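Local structure of ORF59 (Human herpesvirus 8, 3HSL) at residues 10-15 / 71-76; 16-21 / 109-114; 37-42 / 85-90; 97-102 / 131-136; 268-273 / 291-296. The protein serves as the accessory subunit of the viral DNA polymerase in lytic replication, stimulating it and raising its processivity, probably as a sliding clamp. All coordinates share one frame; numbering follows the deposited sequence.

Contact 1: 10-15 / 71-76; sequences FHYGVR and LTPLVG
Arg15 and Thr72 form an antiparallel hydrogen-bonded pair, and Val14 and Pro73 the adjoining non-hydrogen-bonded pair, with the short strands 12-15 and 71-73 running at 138° to one another. This is the edge pairing of a five-stranded antiparallel sheet: strand 71-73 is outermost within the chain, while the far side of strand 12-16 is taken by strand 108-116. Arg15 spends both backbone polar atoms on Thr72. Its N donates to Thr72 O over 2.7 Å in a nearly straight bond, 178° at the hydrogen, and its carbonyl receives in return, Thr72 N standing 3.0 Å from Arg15 O. The third bond, Leu74 N to Gly13 O at 3.0 Å, approaches from above the carbonyl plane. Proline suits the position between these bonds, because a residue of a non-hydrogen-bonded pair offers no N-H to its partner strand.

Val14 and Pro73 share a face of the sheet, and Arg15 and Thr72 share the other. Val14 meets Leu71 with both methyls: Leu71 CD2 is 3.8 Å from Val14 CG2 and 3.9 Å from Val14 CG1. Tyr12, its CG anti to the backbone N (chi1 -175°), lies beside Pro73 and points the same way, bringing its OH to 3.8 Å from Pro73 CB. That hydroxyl is bonded to Ala46 O, which helps to fix the ring. Gly13 presents bare backbone, against which Leu74 rests with its CG 4.0 Å from Gly13 C.

Contact 2: 16-21 / 109-114; sequences VDVTLL and LDAGIA
Val16 and Ala111, the latter on strand 108-116 of the antiparallel sheet, meet through one backbone hydrogen bond, Val16 N to Ala111 O at 2.9 Å, and through their side chains, where Val16 CB lies 4.0 Å from Ala111 CB. The same Ala111 methyl is touched by a second valine, with Val18 CG1 at 3.7 Å from Ala111 CB, so one small methyl receives two branched side chains. Val18 CG1 stands anti to its carbonyl carbon (chi1 -63°), and the other branch, CG2, rests 3.7 Å from Leu109 O. Further along the strand Val16 CG2 crosses Ile113, 3.8 Å from Ile113 CG1.

The next shell explains why the two valines can both reach Ala111. Asp17, which separates them, is the centre of an inverse gamma turn, closed by a weak bond from Val18 N to Val16 O, and it is also the N-cap residue of helix 18-35. Its OD1 accepts from Leu20 N at 3.0 Å, a capping bond met from well above the carboxylate plane. The chain thus passes from strand to helix within one residue. On the other side of strand 108-116 lies strand 130-137, where Leu109 and Asp110 both face Ser136 in a classic beta bulge, while Ala111 also packs on Ile135 and on Leu103, the latter shared with Leu21.

The chemistry is therefore divided: across the contact apolar branches do most of the touching with a single hydrogen bond beside them, whereas the polar work of starting the helix is done by Asp17, which faces away from the strand and whose carboxylate would be expected to suit the positive helix end.

Contact 3: 37-42 / 85-90; sequences TGVVQV and SFSFRN
Phe88 turns one face of its ring to Val40 O, which stands 3.6 Å above the ring plane and toward the rim. The far end of the ring meets the valine side chain, with Phe88 CE1 at 3.6 Å from Val40 CB and Phe88 CZ at 3.7 Å from Val40 CG1. Chi1 of 52° sets Phe88 CG in the crowded position between the backbone N and the carbonyl carbon. Beyond the pair, the ring makes an edge-to-face contact with His99. Phe86, next but one along the strand, approaches Val42 O obliquely and stacks on Phe115.

Strands 39-42 and 85-89 form an antiparallel pair at 161° within the DNA-clamp fold of the family. Val40 and Phe88 exchange two bonds, of which Phe88 N to Val40 O is 3.0 Å; Val42 and Phe86 exchange two more, including Phe86 N to Val42 O at 2.8 Å. On the opposite face from the two phenylalanines, Gln41 CG lies 3.7 Å from Ser87 OG, a hydroxyl bonded to Gln152 O. Arg89 reaches away to a salt bridge with Asp151. Past the strands the pairing continues for one bond, Asn90 N to Gly38 O at 3.1 Å.

Contact 4: 97-102 / 131-136; sequences FTHTRE and VRTTIS
His99 points the edge of its imidazole at Thr133, whose OG1 lies in the ring plane, 3.0 Å from His99 CD2 and 3.3 Å from His99 NE2. Phe97 also turns an edge to the strand, Phe97 CZ lying 4.2 Å from Thr133 CG2, but it stands edge-on over the face of the imidazole, its CE2 3.6 Å above the centre of the His99 ring. Thr133 therefore divides its branches between the two rings, chi1 of -62° placing OG1 beside its backbone N and leaving CG2 anti to it. Phe97 CZ also comes within 4.4 Å of Ile135 CG1.

The arrangement is a short helix, 99-103, laid over one face of an antiparallel sheet. Val131, Thr133 and Ile135 point toward it, while Arg132 and Thr134 point away, as the alternation of a strand requires. Glu102, one helical turn beyond His99, contributes its aliphatic base, with Glu102 CB at 3.9 Å from Ile135 CG1, and its backbone Glu102 O lies 4.1 Å from Ile135 CD1. Its acid end stays with the same strand, OE1 being hydrogen-bonded to the OH of Tyr137, just past Ser136.

The imidazole has its clear hydrogen bond through ND1, to Asn90 O. Phe97 in turn stacks on His146 of the neighbouring strand 143-149. Arg101 and Glu102 pack on Gly96 of the second subunit, which brings the helix to the boundary between the two copies.

Contact 5: 268-273 / 291-296; sequences GWFTPG and CQSGDV
Trp269 and Ser293 make the tight part of this contact: Trp269 CE3 and Trp269 CZ3 each lie 3.5 Å from Ser293 CB, which sits at the edge of the indole near its plane. Phe270 closes on the same residue from another direction, with Phe270 CZ at 3.9 Å from Ser293 CB. Its CZ also reaches Val296 CG1, 4.0 Å away and near the plane of the ring, the two side chains crossing at about a right angle. Ser293 OG stands between its backbone N and carbonyl carbon (chi1 58°), which brings it to 4.0 Å from Phe270 CE1. These four residues are buried, and no hydrogen bond joins the segments.

Gln292 marks the looser, solvent side. Its backbone O is 3.6 Å from Trp269 CZ3, but its side chain only skirts the indole, Gln292 CG lying 4.1 Å from Trp269 CH2. The indole and amide planes are nearly parallel, 4° apart, although the two side chains cross obliquely.

A turn and a bulge present the two sets of groups. Ser293 to Val296 is a type I beta turn, and Trp269 and Phe270 both face Val266 in a classic beta bulge. The turn leads into strand 296-302 and the bulge into strand 270-276, with strand 282-288 pairing between them. Helix 18-35 lies alongside, its Arg26 and Val27 against Trp269 and its Ile24 against Val296.

Contacts 1, 2 and 4 reach one five-stranded antiparallel sheet, where strands 71-73, 12-16, 108-116 and 130-137 adjoin. Centres of contacts 2 and 4 lie about 9 Å apart, of 1 and 2 about 12 Å. Contact 3, on other strands, touches contact 4 (centres about 12 Å apart) through Asn90 and His99, and contact 1 through Phe86. In sequence, the segments of contact 2 alternate with those of contacts 1 and 4, contact 3 lies between its two segments, and contact 4 opens after 1 and 3 have closed. Contact 5 comes last, its centre about 21 to 28 Å from theirs, though Leu20 touches Asp295. Helix 18-35 joins the sheet of contact 2 to the turn of contact 5.

Contact 1: 10-15 / 71-76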
# COMPACT_ATOMS: atom_id res chain seq x y z
N PHE A 10 0.57 -11.50 29.89
CA PHE A 10 -0.26 -10.51 29.19
C PHE A 10 -0.54 -9.33 30.15
O PHE A 10 -1.65 -9.20 30.67
CB PHE A 10 -1.59 -11.22 28.88
CG PHE A 10 -2.50 -10.48 27.93
CD1 PHE A 10 -2.68 -10.97 26.63
CD2 PHE A 10 -3.18 -9.32 28.32
CE1 PHE A 10 -3.52 -10.31 25.73
CE2 PHE A 10 -4.03 -8.65 27.44
CZ PHE A 10 -4.20 -9.14 26.14
N HIS A 11 0.45 -8.47 30.40
CA HIS A 11 0.22 -7.38 31.37
C HIS A 11 -0.89 -6.32 31.12
O HIS A 11 -1.51 -5.85 32.09
CB HIS A 11 1.52 -6.77 31.95
CG HIS A 11 2.45 -6.19 30.93
ND1 HIS A 11 2.25 -4.95 30.36
CD2 HIS A 11 3.58 -6.67 30.38
CE1 HIS A 11 3.22 -4.69 29.50
NE2 HIS A 11 4.04 -5.73 29.49
N TYR A 12 -1.15 -5.93 29.87
CA TYR A 12 -2.16 -4.89 29.61
C TYR A 12 -2.72 -4.87 28.20
O TYR A 12 -1.98 -4.84 27.23
CB TYR A 12 -1.58 -3.50 29.94
CG TYR A 12 -2.53 -2.32 29.85
CD1 TYR A 12 -3.36 -2.00 30.91
CD2 TYR A 12 -2.58 -1.53 28.71
CE1 TYR A 12 -4.24 -0.92 30.84
CE2 TYR A 12 -3.46 -0.44 28.62
CZ TYR A 12 -4.28 -0.15 29.70
OH TYR A 12 -5.16 0.92 29.65
N GLY A 13 -4.04 -4.89 28.11
CA GLY A 13 -4.74 -4.89 26.83
C GLY A 13 -5.84 -3.86 26.79
O GLY A 13 -6.33 -3.42 27.83
N VAL A 14 -6.25 -3.48 25.59
CA VAL A 14 -7.29 -2.49 25.42
C VAL A 14 -8.14 -2.80 24.19
O VAL A 14 -7.62 -3.28 23.17
CB VAL A 14 -6.64 -1.07 25.31
CG1 VAL A 14 -5.83 -0.94 24.01
CG2 VAL A 14 -7.68 0.00 25.37
N ARG A 15 -9.44 -2.54 24.29
CA ARG A 15 -10.37 -2.72 23.19
C ARG A 15 -10.49 -1.36 22.53
O ARG A 15 -10.68 -0.34 23.22
CB ARG A 15 -11.74 -3.20 23.68
CG ARG A 15 -12.82 -3.15 22.59
CD ARG A 15 -14.22 -3.38 23.17
NE ARG A 15 -15.30 -3.02 22.23
CZ ARG A 15 -15.81 -1.79 22.09
NH1 ARG A 15 -15.35 -0.77 22.81
NH2 ARG A 15 -16.79 -1.57 21.21
N LEU A 71 -10.52 4.14 23.86
CA LEU A 71 -10.06 2.87 24.36
C LEU A 71 -10.67 2.47 25.69
O LEU A 71 -10.94 3.31 26.56
CB LEU A 71 -8.52 2.90 24.46
CG LEU A 71 -7.65 3.32 23.27
CD1 LEU A 71 -7.70 4.85 23.14
CD2 LEU A 71 -6.20 2.95 23.45
N THR A 72 -10.88 1.16 25.82
CA THR A 72 -11.43 0.56 27.03
C THR A 72 -10.52 -0.61 27.40
O THR A 72 -10.40 -1.56 26.64
CB THR A 72 -12.91 0.11 26.85
OG1 THR A 72 -13.74 1.26 26.64
CG2 THR A 72 -13.41 -0.62 28.09
N PRO A 73 -9.87 -0.53 28.58
CA PRO A 73 -8.95 -1.59 29.02
C PRO A 73 -9.66 -2.90 29.33
O PRO A 73 -10.84 -2.90 29.66
CB PRO A 73 -8.33 -1.02 30.30
CG PRO A 73 -9.27 0.02 30.77
CD PRO A 73 -9.97 0.56 29.57
N LEU A 74 -8.94 -4.01 29.21
CA LEU A 74 -9.51 -5.32 29.49
C LEU A 74 -9.31 -5.66 30.96
O LEU A 74 -8.23 -5.43 31.52
CB LEU A 74 -8.88 -6.39 28.60
CG LEU A 74 -9.07 -6.23 27.10
CD1 LEU A 74 -8.39 -7.39 26.37
CD2 LEU A 74 -10.57 -6.12 26.73
N VAL A 75 -10.35 -6.20 31.57
CA VAL A 75 -10.30 -6.57 33.00
C VAL A 75 -9.17 -7.57 33.29
O VAL A 75 -8.88 -8.45 32.47
CB VAL A 75 -11.66 -7.11 33.55
CG1 VAL A 75 -12.73 -6.00 33.52
CG2 VAL A 75 -12.13 -8.38 32.81
N GLY A 76 -8.56 -7.41 34.47
CA GLY A 76 -7.47 -8.27 34.92
C GLY A 76 -6.05 -7.82 34.55
O GLY A 76 -5.14 -8.65 34.53

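Contact 2: 16-21 / 109-114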
# COMPACT_ATOMS: atom_id res chain seq x y z
N VAL A 16 -10.39 -1.33 21.20
CA VAL A 16 -10.46 -0.10 20.40
C VAL A 16 -11.89 0.26 19.96
O VAL A 16 -12.56 -0.56 19.34
CB VAL A 16 -9.53 -0.24 19.17
CG1 VAL A 16 -9.56 1.02 18.30
CG2 VAL A 16 -8.11 -0.56 19.63
N ASP A 17 -12.35 1.47 20.26
CA ASP A 17 -13.70 1.89 19.87
C ASP A 17 -13.69 2.25 18.38
O ASP A 17 -13.58 3.43 18.00
CB ASP A 17 -14.17 3.08 20.72
CG ASP A 17 -15.60 3.50 20.42
OD1 ASP A 17 -16.12 3.17 19.33
OD2 ASP A 17 -16.21 4.16 21.28
N VAL A 18 -13.80 1.22 17.53
CA VAL A 18 -13.74 1.42 16.08
C VAL A 18 -14.85 2.29 15.52
O VAL A 18 -14.66 2.94 14.49
CB VAL A 18 -13.61 0.10 15.31
CG1 VAL A 18 -12.29 -0.57 15.68
CG2 VAL A 18 -14.79 -0.80 15.59
N THR A 19 -15.99 2.29 16.20
CA THR A 19 -17.16 3.08 15.82
C THR A 19 -16.82 4.57 15.92
O THR A 19 -17.26 5.37 15.10
CB THR A 19 -18.35 2.76 16.74
OG1 THR A 19 -18.60 1.34 16.73
CG2 THR A 19 -19.60 3.51 16.30
N LEU A 20 -16.03 4.91 16.93
CA LEU A 20 -15.59 6.26 17.17
C LEU A 20 -14.53 6.62 16.16
O LEU A 20 -14.51 7.74 15.65
CB LEU A 20 -15.03 6.40 18.59
CG LEU A 20 -14.24 7.66 18.97
CD1 LEU A 20 -15.03 8.95 18.72
CD2 LEU A 20 -13.84 7.58 20.43
N LEU A 21 -13.65 5.67 15.86
CA LEU A 21 -12.62 5.95 14.89
C LEU A 21 -13.20 6.16 13.50
O LEU A 21 -12.64 6.90 12.70
CB LEU A 21 -11.54 4.88 14.91
CG LEU A 21 -10.78 4.69 16.23
CD1 LEU A 21 -9.66 3.71 15.96
CD2 LEU A 21 -10.19 5.99 16.77
N LEU A 109 -14.72 -4.50 11.82
CA LEU A 109 -15.80 -4.88 12.70
C LEU A 109 -15.43 -4.63 14.16
O LEU A 109 -16.24 -4.11 14.91
CB LEU A 109 -16.07 -6.37 12.48
CG LEU A 109 -17.49 -6.87 12.71
CD1 LEU A 109 -18.34 -6.15 11.70
CD2 LEU A 109 -17.58 -8.35 12.49
N ASP A 110 -14.21 -5.00 14.54
CA ASP A 110 -13.65 -4.84 15.90
C ASP A 110 -12.12 -4.83 15.89
O ASP A 110 -11.51 -5.31 14.95
CB ASP A 110 -14.18 -5.95 16.80
CG ASP A 110 -15.65 -5.75 17.12
OD1 ASP A 110 -16.02 -4.54 17.25
OD2 ASP A 110 -16.42 -6.76 17.26
N ALA A 111 -11.52 -4.28 16.94
CA ALA A 111 -10.06 -4.20 17.06
C ALA A 111 -9.61 -4.08 18.51
O ALA A 111 -10.32 -3.52 19.35
CB ALA A 111 -9.52 -3.03 16.25
N GLY A 112 -8.42 -4.61 18.80
CA GLY A 112 -7.87 -4.58 20.15
C GLY A 112 -6.36 -4.54 20.11
O GLY A 112 -5.74 -5.01 19.15
N ILE A 113 -5.74 -3.99 21.15
CA ILE A 113 -4.28 -3.90 21.21
C ILE A 113 -3.86 -4.40 22.57
O ILE A 113 -4.37 -3.96 23.60
CB ILE A 113 -3.76 -2.46 21.03
CG1 ILE A 113 -4.46 -1.72 19.89
CG2 ILE A 113 -2.26 -2.46 20.80
CD1 ILE A 113 -3.99 -0.30 19.77
N ALA A 114 -2.93 -5.34 22.57
CA ALA A 114 -2.47 -5.91 23.82
C ALA A 114 -0.99 -5.68 23.97
O ALA A 114 -0.29 -5.53 22.97
CB ALA A 114 -2.78 -7.37 23.84

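Contact 3: 37-42 / 85-90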
# COMPACT_ATOMS: atom_id res chain seq x y z
N THR A 37 5.06 6.29 8.44
CA THR A 37 6.34 6.06 9.11
C THR A 37 6.36 6.54 10.55
O THR A 37 7.43 6.64 11.17
CB THR A 37 7.39 6.91 8.40
OG1 THR A 37 7.63 6.35 7.11
CG2 THR A 37 8.71 6.94 9.19
N GLY A 38 5.18 6.83 11.08
CA GLY A 38 5.10 7.34 12.42
C GLY A 38 5.18 6.35 13.55
O GLY A 38 5.55 5.18 13.36
N VAL A 39 4.81 6.86 14.72
CA VAL A 39 4.81 6.10 15.96
C VAL A 39 3.42 6.12 16.53
O VAL A 39 2.79 7.17 16.57
CB VAL A 39 5.77 6.76 16.97
CG1 VAL A 39 5.68 6.11 18.32
CG2 VAL A 39 7.21 6.70 16.45
N VAL A 40 2.93 4.97 16.98
CA VAL A 40 1.61 4.89 17.60
C VAL A 40 1.84 4.80 19.10
O VAL A 40 2.78 4.11 19.56
CB VAL A 40 0.80 3.65 17.16
CG1 VAL A 40 -0.58 3.65 17.83
CG2 VAL A 40 0.63 3.62 15.66
N GLN A 41 0.99 5.48 19.88
CA GLN A 41 1.11 5.48 21.32
C GLN A 41 -0.20 5.27 22.04
O GLN A 41 -1.27 5.72 21.58
CB GLN A 41 1.65 6.82 21.81
CG GLN A 41 3.02 7.20 21.31
CD GLN A 41 3.44 8.58 21.73
OE1 GLN A 41 2.63 9.51 21.81
NE2 GLN A 41 4.73 8.73 22.01
N VAL A 42 -0.08 4.58 23.19
CA VAL A 42 -1.18 4.31 24.09
C VAL A 42 -0.67 4.83 25.42
O VAL A 42 0.25 4.26 26.01
CB VAL A 42 -1.57 2.84 24.15
CG1 VAL A 42 -2.57 2.60 25.28
CG2 VAL A 42 -2.17 2.41 22.80
N SER A 85 2.13 4.07 29.25
CA SER A 85 2.87 4.66 28.14
C SER A 85 3.54 3.63 27.23
O SER A 85 4.63 3.14 27.53
CB SER A 85 3.91 5.66 28.67
OG SER A 85 4.54 6.35 27.60
N PHE A 86 2.89 3.30 26.13
CA PHE A 86 3.43 2.33 25.17
C PHE A 86 3.62 3.02 23.84
O PHE A 86 2.68 3.57 23.28
CB PHE A 86 2.52 1.11 25.06
CG PHE A 86 2.35 0.38 26.35
CD1 PHE A 86 3.37 -0.45 26.83
CD2 PHE A 86 1.18 0.51 27.09
CE1 PHE A 86 3.23 -1.15 28.05
CE2 PHE A 86 1.03 -0.18 28.31
CZ PHE A 86 2.06 -1.01 28.78
N SER A 87 4.85 3.00 23.34
CA SER A 87 5.21 3.70 22.11
C SER A 87 5.95 2.83 21.06
O SER A 87 7.11 2.46 21.25
CB SER A 87 6.05 4.90 22.53
OG SER A 87 6.40 5.69 21.43
N PHE A 88 5.26 2.53 19.96
CA PHE A 88 5.78 1.68 18.87
C PHE A 88 5.56 2.28 17.49
O PHE A 88 4.78 3.23 17.34
CB PHE A 88 5.13 0.31 18.95
CG PHE A 88 3.65 0.36 19.01
CD1 PHE A 88 2.88 0.18 17.87
CD2 PHE A 88 3.00 0.61 20.23
CE1 PHE A 88 1.47 0.24 17.93
CE2 PHE A 88 1.60 0.67 20.31
CZ PHE A 88 0.84 0.48 19.15
N ARG A 89 6.22 1.74 16.47
CA ARG A 89 6.08 2.30 15.13
C ARG A 89 4.81 1.76 14.49
O ARG A 89 4.54 0.57 14.68
CB ARG A 89 7.35 2.01 14.32
CG ARG A 89 7.78 0.57 14.34
CD ARG A 89 9.11 0.28 13.63
NE ARG A 89 10.27 0.89 14.27
CZ ARG A 89 11.55 0.58 14.00
NH1 ARG A 89 11.85 -0.37 13.11
NH2 ARG A 89 12.55 1.19 14.63
N ASN A 90 4.02 2.56 13.76
CA ASN A 90 2.83 1.90 13.17
C ASN A 90 3.11 0.99 12.01
O ASN A 90 2.31 0.12 11.71
CB ASN A 90 1.49 2.69 13.01
CG ASN A 90 1.60 3.85 12.10
OD1 ASN A 90 2.68 4.36 11.90
ND2 ASN A 90 0.47 4.28 11.53

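Contact 4: 97-102 / 131-136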
# COMPACT_ATOMS: atom_id res chain seq x y z
N PHE A 97 1.99 -3.84 7.39
CA PHE A 97 1.05 -3.68 8.47
C PHE A 97 1.22 -2.28 9.04
O PHE A 97 2.29 -1.92 9.54
CB PHE A 97 1.10 -4.75 9.55
CG PHE A 97 -0.08 -4.64 10.50
CD1 PHE A 97 -1.28 -5.30 10.20
CD2 PHE A 97 -0.00 -3.89 11.66
CE1 PHE A 97 -2.38 -5.20 11.07
CE2 PHE A 97 -1.08 -3.79 12.52
CZ PHE A 97 -2.27 -4.44 12.24
N THR A 98 0.15 -1.50 8.96
CA THR A 98 0.15 -0.14 9.45
C THR A 98 -0.99 -0.07 10.45
O THR A 98 -2.18 -0.06 10.09
CB THR A 98 0.02 0.85 8.28
OG1 THR A 98 1.15 0.67 7.42
CG2 THR A 98 -0.01 2.26 8.76
N HIS A 99 -0.63 -0.02 11.72
CA HIS A 99 -1.64 0.01 12.75
C HIS A 99 -2.83 0.93 12.44
O HIS A 99 -3.96 0.44 12.29
CB HIS A 99 -1.04 0.29 14.12
CG HIS A 99 -0.17 -0.81 14.63
ND1 HIS A 99 1.13 -0.99 14.22
CD2 HIS A 99 -0.43 -1.80 15.53
CE1 HIS A 99 1.65 -2.04 14.85
NE2 HIS A 99 0.72 -2.54 15.64
N THR A 100 -2.57 2.23 12.33
CA THR A 100 -3.64 3.19 12.07
C THR A 100 -4.41 2.91 10.78
O THR A 100 -5.61 3.21 10.69
CB THR A 100 -3.13 4.65 12.05
OG1 THR A 100 -2.20 4.84 10.97
CG2 THR A 100 -2.49 5.05 13.41
N ARG A 101 -3.73 2.34 9.78
CA ARG A 101 -4.41 2.08 8.52
C ARG A 101 -5.54 1.08 8.76
O ARG A 101 -6.65 1.26 8.27
CB ARG A 101 -3.49 1.46 7.50
CG ARG A 101 -4.09 1.48 6.13
CD ARG A 101 -3.70 0.26 5.37
NE ARG A 101 -4.19 0.33 4.01
CZ ARG A 101 -4.62 -0.72 3.32
NH1 ARG A 101 -4.62 -1.92 3.89
NH2 ARG A 101 -5.06 -0.59 2.07
N GLU A 102 -5.22 0.04 9.53
CA GLU A 102 -6.15 -1.03 9.87
C GLU A 102 -7.09 -0.63 11.00
O GLU A 102 -8.22 -1.09 11.04
CB GLU A 102 -5.38 -2.29 10.26
CG GLU A 102 -4.34 -2.73 9.24
CD GLU A 102 -4.94 -3.00 7.88
OE1 GLU A 102 -6.01 -3.65 7.83
OE2 GLU A 102 -4.33 -2.56 6.87
N VAL A 131 3.75 -5.94 21.31
CA VAL A 131 2.43 -5.40 20.99
C VAL A 131 1.66 -6.33 20.08
O VAL A 131 2.20 -6.79 19.07
CB VAL A 131 2.50 -4.14 20.11
CG1 VAL A 131 1.19 -3.39 20.20
CG2 VAL A 131 3.55 -3.21 20.55
N ARG A 132 0.40 -6.62 20.42
CA ARG A 132 -0.47 -7.40 19.54
C ARG A 132 -1.68 -6.58 19.18
O ARG A 132 -2.35 -6.02 20.06
CB ARG A 132 -1.06 -8.67 20.11
CG ARG A 132 -0.33 -9.97 19.99
CD ARG A 132 -1.45 -11.02 20.15
NE ARG A 132 -2.29 -10.67 21.31
CZ ARG A 132 -3.43 -11.27 21.65
NH1 ARG A 132 -3.90 -12.28 20.93
NH2 ARG A 132 -4.11 -10.87 22.72
N THR A 133 -1.97 -6.53 17.89
CA THR A 133 -3.14 -5.82 17.43
C THR A 133 -3.93 -6.88 16.71
O THR A 133 -3.41 -7.61 15.85
CB THR A 133 -2.78 -4.64 16.50
OG1 THR A 133 -1.99 -3.69 17.23
CG2 THR A 133 -4.04 -3.94 15.99
N THR A 134 -5.19 -6.96 17.06
CA THR A 134 -6.08 -7.90 16.47
C THR A 134 -7.12 -7.10 15.75
O THR A 134 -7.75 -6.24 16.36
CB THR A 134 -6.75 -8.75 17.54
OG1 THR A 134 -5.75 -9.58 18.13
CG2 THR A 134 -7.83 -9.65 16.92
N ILE A 135 -7.27 -7.39 14.45
CA ILE A 135 -8.29 -6.73 13.63
C ILE A 135 -9.30 -7.80 13.13
O ILE A 135 -8.90 -8.91 12.73
CB ILE A 135 -7.67 -5.96 12.43
CG1 ILE A 135 -6.57 -4.96 12.85
CG2 ILE A 135 -8.76 -5.26 11.62
CD1 ILE A 135 -7.00 -3.81 13.80
N SER A 136 -10.59 -7.46 13.17
CA SER A 136 -11.66 -8.34 12.72
C SER A 136 -12.42 -7.56 11.67
O SER A 136 -12.95 -6.50 11.96
CB SER A 136 -12.58 -8.71 13.87
OG SER A 136 -11.86 -9.37 14.89

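Contact 5: 268-273 / 291-296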
# COMPACT_ATOMS: atom_id res chain seq x y z
N GLY A 268 -13.97 20.39 6.79
CA GLY A 268 -15.12 19.99 7.61
C GLY A 268 -14.68 19.62 9.01
O GLY A 268 -15.48 19.10 9.79
N TRP A 269 -13.41 19.89 9.33
CA TRP A 269 -12.84 19.54 10.63
C TRP A 269 -11.91 20.56 11.28
O TRP A 269 -12.25 21.15 12.30
CB TRP A 269 -12.12 18.19 10.53
CG TRP A 269 -13.06 17.06 10.38
CD1 TRP A 269 -13.69 16.67 9.24
CD2 TRP A 269 -13.47 16.15 11.40
NE1 TRP A 269 -14.48 15.57 9.49
CE2 TRP A 269 -14.36 15.23 10.81
CE3 TRP A 269 -13.17 16.03 12.76
CZ2 TRP A 269 -14.95 14.20 11.53
CZ3 TRP A 269 -13.76 15.02 13.47
CH2 TRP A 269 -14.64 14.11 12.86
N PHE A 270 -10.73 20.74 10.70
CA PHE A 270 -9.74 21.66 11.26
C PHE A 270 -9.28 22.70 10.28
O PHE A 270 -9.36 22.50 9.07
CB PHE A 270 -8.50 20.90 11.76
CG PHE A 270 -8.78 19.91 12.84
CD1 PHE A 270 -9.02 20.33 14.14
CD2 PHE A 270 -8.80 18.55 12.56
CE1 PHE A 270 -9.29 19.41 15.14
CE2 PHE A 270 -9.06 17.61 13.56
CZ PHE A 270 -9.31 18.05 14.85
N THR A 271 -8.80 23.81 10.84
CA THR A 271 -8.25 24.94 10.11
C THR A 271 -7.02 25.38 10.93
O THR A 271 -7.09 25.42 12.16
CB THR A 271 -9.28 26.08 9.93
OG1 THR A 271 -8.76 27.07 9.04
CG2 THR A 271 -9.67 26.73 11.26
N PRO A 272 -5.90 25.71 10.25
CA PRO A 272 -4.65 26.08 10.90
C PRO A 272 -4.66 27.30 11.80
O PRO A 272 -5.28 28.31 11.49
CB PRO A 272 -3.70 26.35 9.72
CG PRO A 272 -4.28 25.64 8.59
CD PRO A 272 -5.76 25.74 8.79
N GLY A 273 -3.95 27.18 12.91
CA GLY A 273 -3.78 28.24 13.87
C GLY A 273 -2.32 28.19 14.28
O GLY A 273 -1.77 27.09 14.45
N CYS A 291 -18.22 20.42 14.83
CA CYS A 291 -18.75 20.04 16.13
C CYS A 291 -18.59 18.57 16.54
O CYS A 291 -19.20 18.12 17.51
CB CYS A 291 -20.23 20.44 16.13
SG CYS A 291 -21.11 19.92 17.59
N GLN A 292 -17.77 17.80 15.83
CA GLN A 292 -17.61 16.40 16.23
C GLN A 292 -16.17 15.93 16.46
O GLN A 292 -15.88 14.73 16.40
CB GLN A 292 -18.48 15.42 15.41
CG GLN A 292 -18.38 15.45 13.89
CD GLN A 292 -19.43 14.54 13.20
OE1 GLN A 292 -20.01 13.63 13.82
NE2 GLN A 292 -19.68 14.79 11.92
N SER A 293 -15.29 16.91 16.71
CA SER A 293 -13.87 16.65 16.97
C SER A 293 -13.41 16.91 18.43
O SER A 293 -12.26 17.27 18.66
CB SER A 293 -12.97 17.39 15.95
OG SER A 293 -13.17 18.79 15.95
N GLY A 294 -14.33 16.71 19.39
CA GLY A 294 -14.05 16.90 20.83
C GLY A 294 -12.98 15.98 21.41
O GLY A 294 -12.17 16.39 22.25
N ASP A 295 -12.95 14.73 20.98
CA ASP A 295 -11.97 13.77 21.47
C ASP A 295 -10.68 13.85 20.65
O ASP A 295 -9.83 12.96 20.76
CB ASP A 295 -12.52 12.34 21.32
CG ASP A 295 -13.81 12.11 22.08
OD1 ASP A 295 -14.12 12.87 23.03
OD2 ASP A 295 -14.52 11.15 21.72
N VAL A 296 -10.52 14.89 19.84
CA VAL A 296 -9.35 14.93 18.97
C VAL A 296 -8.56 16.24 18.94
O VAL A 296 -9.13 17.33 18.90
CB VAL A 296 -9.78 14.61 17.51
CG1 VAL A 296 -8.59 14.53 16.59
CG2 VAL A 296 -10.57 13.33 17.43